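Side-chain contacts in viral protein F93 (Sulfolobus turreted icosahedral virus, PDB 2CO5), which probably binds DNA as a dimeric winged-helix protein of a virus that infects hyperthermophilic archaea: residues 52-56 and 57-61; 40-44 and 45-49; 23-27 and 28-32. One frame throughout, in Å; residues are numbered along the deposited sequence.

Contact 1 (52-56 and 57-61); sequences DSLID and DKILR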
loop_
_atom_site.group_PDB
_atom_site.type_symbol
_atom_site.label_atom_id
_atom_site.label_comp_id
_atom_site.label_asym_id
_atom_site.label_seq_id
_atom_site.Cartn_x
_atom_site.Cartn_y
_atom_site.Cartn_z
ATOM N N ASP B 52 15.508 -0.965 -9.568
ATOM C CA ASP B 52 16.838 -1.434 -9.162
ATOM C C ASP B 52 16.747 -2.319 -7.936
ATOM O O ASP B 52 17.360 -3.382 -7.884
ATOM C CB ASP B 52 17.782 -0.264 -8.875
ATOM C CG ASP B 52 18.260 0.438 -10.137
ATOM O OD1 ASP B 52 18.062 -0.098 -11.251
ATOM O OD2 ASP B 52 18.843 1.538 -10.011
ATOM N N SER B 53 15.979 -1.878 -6.947
ATOM C CA SER B 53 15.811 -2.644 -5.711
ATOM C C SER B 53 15.246 -4.025 -6.019
ATOM O O SER B 53 15.751 -5.025 -5.518
ATOM C CB SER B 53 14.912 -1.887 -4.721
ATOM O OG SER B 53 15.576 -0.727 -4.228
ATOM N N LEU B 54 14.215 -4.072 -6.865
ATOM C CA LEU B 54 13.589 -5.337 -7.283
ATOM C C LEU B 54 14.571 -6.259 -8.003
ATOM O O LEU B 54 14.581 -7.462 -7.765
ATOM C CB LEU B 54 12.377 -5.074 -8.196
ATOM C CG LEU B 54 10.984 -4.866 -7.575
ATOM C CD1 LEU B 54 11.018 -4.558 -6.098
ATOM C CD2 LEU B 54 10.232 -3.782 -8.335
ATOM N N ILE B 55 15.382 -5.680 -8.887
ATOM C CA ILE B 55 16.394 -6.426 -9.637
ATOM C C ILE B 55 17.492 -6.964 -8.728
ATOM O O ILE B 55 17.897 -8.123 -8.853
ATOM C CB ILE B 55 17.037 -5.552 -10.743
ATOM C CG1 ILE B 55 16.035 -5.327 -11.881
ATOM C CG2 ILE B 55 18.320 -6.201 -11.269
ATOM C CD1 ILE B 55 16.517 -4.382 -12.961
ATOM N N ASP B 56 17.985 -6.122 -7.822
ATOM C CA ASP B 56 19.073 -6.532 -6.935
ATOM C C ASP B 56 18.580 -7.545 -5.887
ATOM O O ASP B 56 19.377 -8.321 -5.369
ATOM C CB ASP B 56 19.729 -5.321 -6.245
ATOM C CG ASP B 56 20.331 -4.323 -7.222
ATOM O OD1 ASP B 56 20.647 -4.706 -8.365
ATOM O OD2 ASP B 56 20.492 -3.142 -6.836
ATOM N N ASP B 57 17.274 -7.537 -5.591
ATOM C CA ASP B 57 16.648 -8.517 -4.682
ATOM C C ASP B 57 16.068 -9.748 -5.404
ATOM O O ASP B 57 15.357 -10.554 -4.795
ATOM C CB ASP B 57 15.531 -7.842 -3.873
ATOM C CG ASP B 57 15.050 -8.691 -2.696
ATOM O OD1 ASP B 57 15.890 -9.305 -2.010
ATOM O OD2 ASP B 57 13.827 -8.735 -2.447
ATOM N N LYS B 58 16.349 -9.883 -6.699
ATOM C CA LYS B 58 15.968 -11.072 -7.474
ATOM C C LYS B 58 14.457 -11.264 -7.628
ATOM O O LYS B 58 14.005 -12.366 -7.924
ATOM C CB LYS B 58 16.587 -12.349 -6.877
ATOM C CG LYS B 58 18.048 -12.238 -6.434
ATOM C CD LYS B 58 18.948 -11.700 -7.533
ATOM C CE LYS B 58 20.417 -11.922 -7.198
ATOM N NZ LYS B 58 21.318 -11.138 -8.086
ATOM N N ILE B 59 13.691 -10.194 -7.439
ATOM C CA ILE B 59 12.252 -10.186 -7.722
ATOM C C ILE B 59 12.074 -10.046 -9.229
ATOM O O ILE B 59 11.297 -10.775 -9.852
ATOM C CB ILE B 59 11.538 -9.000 -7.008
ATOM C CG1 ILE B 59 11.668 -9.120 -5.484
ATOM C CG2 ILE B 59 10.068 -8.921 -7.415
ATOM C CD1 ILE B 59 11.055 -10.381 -4.898
ATOM N N LEU B 60 12.809 -9.095 -9.798
ATOM C CA LEU B 60 12.949 -8.962 -11.242
ATOM C C LEU B 60 14.328 -9.448 -11.670
ATOM O O LEU B 60 15.255 -9.541 -10.852
ATOM C CB LEU B 60 12.783 -7.502 -11.675
ATOM C CG LEU B 60 11.405 -6.864 -11.520
ATOM C CD1 LEU B 60 11.445 -5.423 -12.020
ATOM C CD2 LEU B 60 10.357 -7.667 -12.273
ATOM N N ARG B 61 14.439 -9.758 -12.959
ATOM C CA ARG B 61 15.715 -10.016 -13.624
ATOM C C ARG B 61 15.831 -9.074 -14.816
ATOM O O ARG B 61 14.826 -8.739 -15.445
ATOM C CB ARG B 61 15.798 -11.469 -14.104
ATOM C CG ARG B 61 16.731 -11.694 -15.312
ATOM C CD ARG B 61 17.118 -13.150 -15.530
ATOM N NE ARG B 61 16.311 -13.828 -16.548
ATOM C CZ ARG B 61 15.138 -14.423 -16.330
ATOM N NH1 ARG B 61 14.579 -14.424 -15.120
ATOM N NH2 ARG B 61 14.517 -15.037 -17.339
#
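Leu54 lends its carbonyl to Ile59 and its side chain to both Ile59 and Leu60, and this double use illustrates how a helix can be ended and its chain turned into a strand. Helix 44-56 closes in a Schellman motif: Ile59 N bonds Leu54 O at 2.9 Å, and Lys58, with its positive phi of 65°, sends its N to Ile55 O. Leu60 N also reaches Leu54 O, from above the carbonyl plane at 3.2 Å, so two donors share one acceptor.

The tight side is apolar. Leu54 CB meets Leu60 CG at 3.9 Å, Leu54 CG faces the CG2 branch of Ile59, and Ile55 CG1 comes against Leu60 CB at 3.9 Å, the two side chains crossing obliquely. Tyr11 and Leu18 of helix 9-20 and Leu73 of strand 70-73 close over this apolar cluster.

The other side is loose. Asp56 and Lys58 reach into solvent, their charged ends 6.5 Å apart between OD1 and NZ. Asp57 is the exception: with CG anti to the backbone N (chi1 -167°), its carboxylate reaches Tyr6, whose OH bonds OD2. The reversal therefore rests on backbone bonds and leucine-isoleucine packing, with the charged ends of Asp56 and Lys58 left to the solvent side.

Contact 2 (40-44 and 45-49); sequences IDISD and GVLYP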
loop_
_atom_site.group_PDB
_atom_site.type_symbol
_atom_site.label_atom_id
_atom_site.label_comp_id
_atom_site.label_asym_id
_atom_site.label_seq_id
_atom_site.Cartn_x
_atom_site.Cartn_y
_atom_site.Cartn_z
ATOM N N ILE B 40 -1.406 6.428 -13.648
ATOM C CA ILE B 40 -0.432 6.937 -12.690
ATOM C C ILE B 40 0.877 7.240 -13.413
ATOM O O ILE B 40 1.396 6.404 -14.157
ATOM C CB ILE B 40 -0.166 5.915 -11.561
ATOM C CG1 ILE B 40 -1.449 5.640 -10.776
ATOM C CG2 ILE B 40 0.916 6.421 -10.602
ATOM C CD1 ILE B 40 -1.330 4.460 -9.833
ATOM N N ASP B 41 1.392 8.445 -13.195
ATOM C CA ASP B 41 2.644 8.893 -13.795
ATOM C C ASP B 41 3.724 8.889 -12.720
ATOM O O ASP B 41 3.774 9.784 -11.877
ATOM C CB ASP B 41 2.482 10.305 -14.381
ATOM C CG ASP B 41 3.500 10.617 -15.476
ATOM O OD1 ASP B 41 4.227 9.694 -15.897
ATOM O OD2 ASP B 41 3.557 11.787 -15.930
ATOM N N ILE B 42 4.572 7.868 -12.730
ATOM C CA ILE B 42 5.698 7.818 -11.803
ATOM C C ILE B 42 6.915 8.424 -12.506
ATOM O O ILE B 42 7.279 8.001 -13.605
ATOM C CB ILE B 42 6.006 6.374 -11.349
ATOM C CG1 ILE B 42 4.744 5.691 -10.802
ATOM C CG2 ILE B 42 7.088 6.376 -10.282
ATOM C CD1 ILE B 42 4.934 4.220 -10.472
ATOM N N SER B 43 7.530 9.419 -11.876
ATOM C CA SER B 43 8.725 10.062 -12.421
ATOM C C SER B 43 9.887 9.063 -12.511
ATOM O O SER B 43 9.889 8.037 -11.821
ATOM C CB SER B 43 9.112 11.267 -11.561
ATOM O OG SER B 43 9.391 10.870 -10.229
ATOM N N ASP B 44 10.858 9.353 -13.372
ATOM C CA ASP B 44 12.030 8.479 -13.538
ATOM C C ASP B 44 12.839 8.347 -12.245
ATOM O O ASP B 44 13.254 7.249 -11.867
ATOM C CB ASP B 44 12.944 9.003 -14.651
ATOM C CG ASP B 44 12.273 8.995 -16.022
ATOM O OD1 ASP B 44 11.417 8.122 -16.263
ATOM O OD2 ASP B 44 12.610 9.859 -16.863
ATOM N N GLY B 45 13.058 9.473 -11.575
ATOM C CA GLY B 45 13.846 9.500 -10.351
ATOM C C GLY B 45 13.256 8.670 -9.223
ATOM O O GLY B 45 13.962 8.342 -8.277
ATOM N N VAL B 46 11.962 8.344 -9.319
ATOM C CA VAL B 46 11.303 7.460 -8.361
ATOM C C VAL B 46 11.211 6.036 -8.894
ATOM O O VAL B 46 11.468 5.086 -8.162
ATOM C CB VAL B 46 9.890 7.959 -8.001
ATOM C CG1 VAL B 46 9.159 6.946 -7.099
ATOM C CG2 VAL B 46 9.971 9.319 -7.318
ATOM N N LEU B 47 10.864 5.888 -10.170
ATOM C CA LEU B 47 10.607 4.571 -10.745
ATOM C C LEU B 47 11.834 3.681 -10.818
ATOM O O LEU B 47 11.799 2.546 -10.357
ATOM C CB LEU B 47 10.029 4.708 -12.154
ATOM C CG LEU B 47 9.621 3.409 -12.853
ATOM C CD1 LEU B 47 8.451 2.754 -12.127
ATOM C CD2 LEU B 47 9.275 3.690 -14.306
ATOM N N TYR B 48 12.913 4.180 -11.416
ATOM C CA TYR B 48 14.052 3.313 -11.714
ATOM C C TYR B 48 14.798 2.818 -10.474
ATOM O O TYR B 48 15.284 1.694 -10.475
ATOM C CB TYR B 48 14.982 3.956 -12.741
ATOM C CG TYR B 48 14.309 4.072 -14.094
ATOM C CD1 TYR B 48 14.024 2.938 -14.846
ATOM C CD2 TYR B 48 13.920 5.305 -14.601
ATOM C CE1 TYR B 48 13.386 3.030 -16.080
ATOM C CE2 TYR B 48 13.281 5.409 -15.829
ATOM C CZ TYR B 48 13.020 4.269 -16.568
ATOM O OH TYR B 48 12.391 4.367 -17.791
ATOM N N PRO B 49 14.904 3.647 -9.419
ATOM C CA PRO B 49 15.366 3.115 -8.133
ATOM C C PRO B 49 14.523 1.976 -7.572
ATOM O O PRO B 49 15.089 1.041 -7.001
ATOM C CB PRO B 49 15.314 4.342 -7.211
ATOM C CG PRO B 49 15.542 5.463 -8.117
ATOM C CD PRO B 49 14.740 5.106 -9.352
HETATM O O HOH W 1 11.343 6.620 -18.464
#
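Ser43 O accepts from Leu47 N, in the carbonyl plane at 2.9 Å, and from Val46 N, above that plane at 3.3 Å, as the backbone swings from an extended loop into helix 44-56. Ser43 is the N-cap of this helix, which follows helix 30-38 in the helix-turn-helix part of the winged-helix fold and is, by analogy with relatives, probably the one presented to DNA.

Ile42 provides the apolar support. Its CG2 branch touches both Val46 CG1 at 3.8 Å and Leu47 CB at 3.9 Å, crossing both side chains at about a right angle. Ile34 of helix 30-38 packs against Ile42 and Leu47, which ties the start of one helix to the body of the other. Ser43 OG lies against the CG2 methyl of Val46.

On the polar flank Asp44 and Tyr48 run side by side and point the same way. With CG of each anti to its own carbonyl carbon, chi1 -64° and -67°, Asp44 OD1 comes to the ring edge at Tyr48 CE2, 3.3 Å away, carboxylate and ring planes 43° apart. Asp44 OD1 also forms a salt bridge with Arg31, which should help hold the carboxylate in place. One water joins the two side chains: it donates to Asp44 OD1 at 2.7 Å and lies 2.6 Å from Tyr48 OH.

Contact 3 (23-27 and 28-32); sequences SRLEK and KRLRS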
loop_
_atom_site.group_PDB
_atom_site.type_symbol
_atom_site.label_atom_id
_atom_site.label_comp_id
_atom_site.label_asym_id
_atom_site.label_seq_id
_atom_site.Cartn_x
_atom_site.Cartn_y
_atom_site.Cartn_z
ATOM N N SER B 23 5.099 -11.640 -17.668
ATOM C CA SER B 23 6.358 -11.690 -16.907
ATOM C C SER B 23 7.601 -11.240 -17.698
ATOM O O SER B 23 8.730 -11.541 -17.308
ATOM C CB SER B 23 6.586 -13.091 -16.304
ATOM O OG SER B 23 5.667 -13.354 -15.255
ATOM N N ARG B 24 7.391 -10.501 -18.787
ATOM C CA ARG B 24 8.494 -10.023 -19.621
ATOM C C ARG B 24 8.128 -8.696 -20.276
ATOM O O ARG B 24 7.127 -8.601 -20.979
ATOM C CB ARG B 24 8.839 -11.057 -20.697
ATOM C CG ARG B 24 10.060 -10.713 -21.555
ATOM C CD ARG B 24 10.104 -11.614 -22.778
ATOM N NE ARG B 24 11.320 -11.460 -23.582
ATOM C CZ ARG B 24 11.570 -10.446 -24.415
ATOM N NH1 ARG B 24 10.701 -9.441 -24.556
ATOM N NH2 ARG B 24 12.712 -10.427 -25.105
ATOM N N LEU B 25 8.945 -7.677 -20.039
ATOM C CA LEU B 25 8.701 -6.358 -20.601
ATOM C C LEU B 25 10.008 -5.595 -20.749
ATOM O O LEU B 25 10.871 -5.650 -19.870
ATOM C CB LEU B 25 7.734 -5.582 -19.706
ATOM C CG LEU B 25 7.270 -4.205 -20.193
ATOM C CD1 LEU B 25 6.346 -4.320 -21.405
ATOM C CD2 LEU B 25 6.588 -3.451 -19.055
ATOM N N GLU B 26 10.151 -4.892 -21.868
ATOM C CA GLU B 26 11.299 -4.025 -22.079
ATOM C C GLU B 26 11.221 -2.908 -21.060
ATOM O O GLU B 26 10.146 -2.369 -20.814
ATOM C CB GLU B 26 11.311 -3.446 -23.496
ATOM C CG GLU B 26 11.665 -4.462 -24.575
ATOM C CD GLU B 26 11.494 -3.921 -25.988
ATOM O OE1 GLU B 26 11.230 -2.711 -26.148
ATOM O OE2 GLU B 26 11.625 -4.716 -26.944
ATOM N N LYS B 27 12.364 -2.587 -20.466
ATOM C CA LYS B 27 12.464 -1.570 -19.420
ATOM C C LYS B 27 11.949 -0.201 -19.877
ATOM O O LYS B 27 11.289 0.500 -19.115
ATOM C CB LYS B 27 13.923 -1.459 -18.963
ATOM C CG LYS B 27 14.175 -0.658 -17.692
ATOM C CD LYS B 27 15.688 -0.522 -17.485
ATOM C CE LYS B 27 16.045 0.188 -16.196
ATOM N NZ LYS B 27 17.500 0.033 -15.881
ATOM N N LYS B 28 12.233 0.161 -21.125
ATOM C CA LYS B 28 11.858 1.479 -21.659
ATOM C C LYS B 28 10.345 1.695 -21.804
ATOM O O LYS B 28 9.898 2.814 -22.065
ATOM C CB LYS B 28 12.550 1.735 -23.004
ATOM C CG LYS B 28 12.156 0.790 -24.148
ATOM C CD LYS B 28 13.064 0.994 -25.352
ATOM C CE LYS B 28 12.709 0.068 -26.505
ATOM N NZ LYS B 28 13.404 0.458 -27.773
ATOM N N ARG B 29 9.565 0.631 -21.642
ATOM C CA ARG B 29 8.121 0.710 -21.796
ATOM C C ARG B 29 7.368 0.696 -20.470
ATOM O O ARG B 29 6.173 0.964 -20.447
ATOM C CB ARG B 29 7.642 -0.419 -22.712
ATOM C CG ARG B 29 7.948 -0.116 -24.172
ATOM C CD ARG B 29 7.969 -1.329 -25.063
ATOM N NE ARG B 29 8.507 -0.968 -26.379
ATOM C CZ ARG B 29 8.539 -1.765 -27.446
ATOM N NH1 ARG B 29 8.065 -3.005 -27.388
ATOM N NH2 ARG B 29 9.055 -1.311 -28.582
ATOM N N LEU B 30 8.066 0.415 -19.371
ATOM C CA LEU B 30 7.411 0.255 -18.073
ATOM C C LEU B 30 6.644 1.502 -17.657
ATOM O O LEU B 30 5.499 1.408 -17.239
ATOM C CB LEU B 30 8.434 -0.115 -16.989
ATOM C CG LEU B 30 7.895 -0.285 -15.566
ATOM C CD1 LEU B 30 6.757 -1.305 -15.517
ATOM C CD2 LEU B 30 9.024 -0.676 -14.625
ATOM N N ARG B 31 7.275 2.667 -17.775
ATOM C CA ARG B 31 6.656 3.913 -17.317
ATOM C C ARG B 31 5.360 4.189 -18.082
ATOM O O ARG B 31 4.330 4.493 -17.481
ATOM C CB ARG B 31 7.627 5.098 -17.457
ATOM C CG ARG B 31 7.129 6.365 -16.768
ATOM C CD ARG B 31 8.098 7.545 -16.884
ATOM N NE ARG B 31 7.440 8.783 -16.460
ATOM C CZ ARG B 31 8.002 9.991 -16.447
ATOM N NH1 ARG B 31 9.265 10.168 -16.824
ATOM N NH2 ARG B 31 7.294 11.033 -16.047
ATOM N N SER B 32 5.429 4.073 -19.409
ATOM C CA SER B 32 4.264 4.244 -20.277
ATOM C C SER B 32 3.154 3.252 -19.955
ATOM O O SER B 32 1.989 3.625 -19.890
ATOM C CB SER B 32 4.668 4.067 -21.742
ATOM O OG SER B 32 5.590 5.064 -22.126
HETATM O O HOH W 2 10.181 2.750 -18.386
#
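Glu26 and Arg29 lie side by side where strand 24-26 of the winged-helix sheet turns into the approach to helix 30-38, the helix that precedes the probable recognition helix. Two backbone bonds shape the turn: Arg29 N to Glu26 O and Leu30 N to Lys27 O, each with its donor above the carbonyl plane.

The Arg29 side chain can be traced outward. Its CB rests 3.7 Å from Glu26 O, the carbonyl that its own N holds. From there CG lies anti to the carbonyl carbon (chi1 -76°), and the chain stays extended to NE, passing CD along Glu26 OE1 at 3.7 Å. NE comes 3.2 Å from Glu26 OE1, and CZ is nearer still, because the oxygen sits over the centre of one guanidinium face. NH1 and NH2 lie farther from it. No N-H points at it, so this salt bridge works through charge alone, with carboxylate and guanidinium planes 37° apart. Lys28 runs alongside: its CE touches Glu26 OE1 at 3.2 Å, while its NZ stays 4.2 Å from that oxygen, beyond a salt bridge but probably adding to the positive field.

On the apolar side Leu25 CD2 meets Leu30 CD1 at 4.1 Å, the side chains crossing at about a right angle, and Val17 of helix 9-20 packs against both. Lys27 NZ forms a salt bridge with Glu62 OE2. A water donates to Lys27 O at 2.6 Å and accepts from Arg31 N at 3.0 Å.

Overall arrangement
The three contacts illustrate how short turns join helices and strands in one small domain, and each is part buried, part exposed; contact 2 is the most exposed, with half of its touching residues exposed. Contacts 1 and 2 lie at the two ends of helix 44-56, their centres about 16 Å apart: contact 2 starts the helix and contact 1 ends it, both with backbone bonds. Contacts 1 and 3 both reach the antiparallel sheet. Contacts 2 and 3 touch directly: Arg31 pairs with Asp44, and Lys27 packs on Tyr48, linking the helix-turn-helix elements. Leucines form the apolar side, with isoleucines in contacts 1 and 2. A water-bridged carboxylate and phenol mark contact 2, an ion pair over a guanidinium face contact 3.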